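Local coordinates for trypsin-resistant surface T6 protein (Streptococcus pyogenes serotype M6, PDB 4P0D) that probably forms the shaft of the streptococcal pilus as its repeating backbone subunit, a three-domain surface protein anchored to the cell wall, at residues Gly156-Asp159 against Lys164-Ser167. The protein carries 1 engineered substitution. Numbering follows the deposited sequence.
Sequences GTID and KTTS
Ile158 and Thr165 form the antiparallel hydrogen-bonded pair of a short two-stranded beta hairpin in the connection between strands 139-155 and 171-179, and Asp159 and Lys164 follow as a non-hydrogen-bonded pair toward the turn. Ile158 N gives a nearly straight bond to Thr165 O (2.8 Å, 170° at the hydrogen), and Thr165 N returns one to Ile158 O at 2.9 Å. The same Ile158 O accepts a second bond, 2.8 Å from Thr165 OG1, which reaches it from the opposite face of the carbonyl plane to Thr165 N. With chi1 at 72°, this hydroxyl sits between its own backbone N and carbonyl carbon and can reach across the strands; it also bonds to Ser367 N, tying the hairpin to a neighbouring loop. Threonine thus serves as both strand former and polar link. Beside it, Ile158 CB lies 3.6 Å from Thr165 OG1 while the end of the isoleucine leads away from the opposite strand; this side chain also touches Ser367. On the other face, Asp159 and Lys164 run side by side in the same direction. The lysine chain is extended until its last torsion, where a bend (chi4 -71°) brings NZ within 3.0 Å of Asp159 OD1 for a salt bridge on the syn lone pair. Thr157 crosses this chain at about a right angle, its OG1 3.7 Å from Lys164 CD; Thr157 and Thr166 both touch strands 171-179 and 307-316. At the open end a water bridges Gly156 O and Thr166 OG1; glycine suits its positive phi, where a CB would jam against the preceding carbonyl O. Main-chain bonds and a doubly gripped carbonyl knit the hairpin, while its surface ion pair, probably weakened by solvent, adds a modest clasp.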
loop_
_atom_site.group_PDB
_atom_site.type_symbol
_atom_site.label_atom_id
_atom_site.label_comp_id
_atom_site.label_asym_id
_atom_site.label_seq_id
_atom_site.Cartn_x
_atom_site.Cartn_y
_atom_site.Cartn_z
ATOM N N GLY A 156 -15.778 -3.393 4.487
ATOM C CA GLY A 156 -16.398 -2.626 5.580
ATOM C C GLY A 156 -16.985 -1.315 5.079
ATOM O O GLY A 156 -17.585 -0.557 5.844
ATOM N N THR A 157 -16.789 -1.070 3.783
ATOM C CA THR A 157 -17.206 0.138 3.101
ATOM C C THR A 157 -18.540 -0.090 2.397
ATOM O O THR A 157 -19.036 -1.234 2.299
ATOM C CB THR A 157 -16.165 0.520 2.013
ATOM O OG1 THR A 157 -15.834 -0.650 1.261
ATOM C CG2 THR A 157 -14.875 1.107 2.629
ATOM N N ILE A 158 -19.101 1.003 1.878
ATOM C CA ILE A 158 -20.337 0.960 1.126
ATOM C C ILE A 158 -20.032 1.407 -0.304
ATOM O O ILE A 158 -19.511 2.497 -0.502
ATOM C CB ILE A 158 -21.368 1.931 1.731
ATOM C CG1 ILE A 158 -21.683 1.562 3.188
ATOM C CG2 ILE A 158 -22.628 1.990 0.876
ATOM C CD1 ILE A 158 -22.436 0.264 3.331
ATOM N N ASP A 159 -20.366 0.572 -1.288
ATOM C CA ASP A 159 -20.069 0.892 -2.690
ATOM C C ASP A 159 -20.991 1.989 -3.207
ATOM O O ASP A 159 -22.210 1.883 -3.114
ATOM C CB ASP A 159 -20.188 -0.345 -3.592
ATOM C CG ASP A 159 -18.976 -1.281 -3.481
ATOM O OD1 ASP A 159 -17.842 -0.811 -3.265
ATOM O OD2 ASP A 159 -19.161 -2.505 -3.636
ATOM N N LYS A 164 -15.601 3.478 -3.112
ATOM C CA LYS A 164 -15.848 2.912 -1.795
ATOM C C LYS A 164 -15.994 4.027 -0.766
ATOM O O LYS A 164 -15.133 4.876 -0.647
ATOM C CB LYS A 164 -14.772 1.883 -1.426
ATOM C CG LYS A 164 -14.819 0.676 -2.376
ATOM C CD LYS A 164 -13.989 -0.502 -1.912
ATOM C CE LYS A 164 -13.990 -1.619 -2.951
ATOM N NZ LYS A 164 -15.312 -2.321 -3.062
ATOM N N THR A 165 -17.116 4.021 -0.047
ATOM C CA THR A 165 -17.431 5.081 0.904
ATOM C C THR A 165 -17.590 4.544 2.334
ATOM O O THR A 165 -17.831 3.367 2.547
ATOM C CB THR A 165 -18.715 5.836 0.502
ATOM O OG1 THR A 165 -19.860 5.010 0.737
ATOM C CG2 THR A 165 -18.680 6.227 -0.980
ATOM N N THR A 166 -17.469 5.429 3.305
ATOM C CA THR A 166 -17.551 5.040 4.703
ATOM C C THR A 166 -18.072 6.202 5.556
ATOM O O THR A 166 -18.379 7.294 5.038
ATOM C CB THR A 166 -16.162 4.582 5.200
ATOM O OG1 THR A 166 -16.283 3.974 6.494
ATOM C CG2 THR A 166 -15.227 5.745 5.269
ATOM N N SER A 167 -18.149 5.991 6.863
ATOM C CA SER A 167 -18.681 6.999 7.756
ATOM C C SER A 167 -17.850 7.065 9.032
ATOM O O SER A 167 -17.105 6.124 9.355
ATOM C CB SER A 167 -20.139 6.684 8.054
ATOM O OG SER A 167 -20.251 5.460 8.779
HETATM O O HOH W 1 -18.100 2.020 6.089
#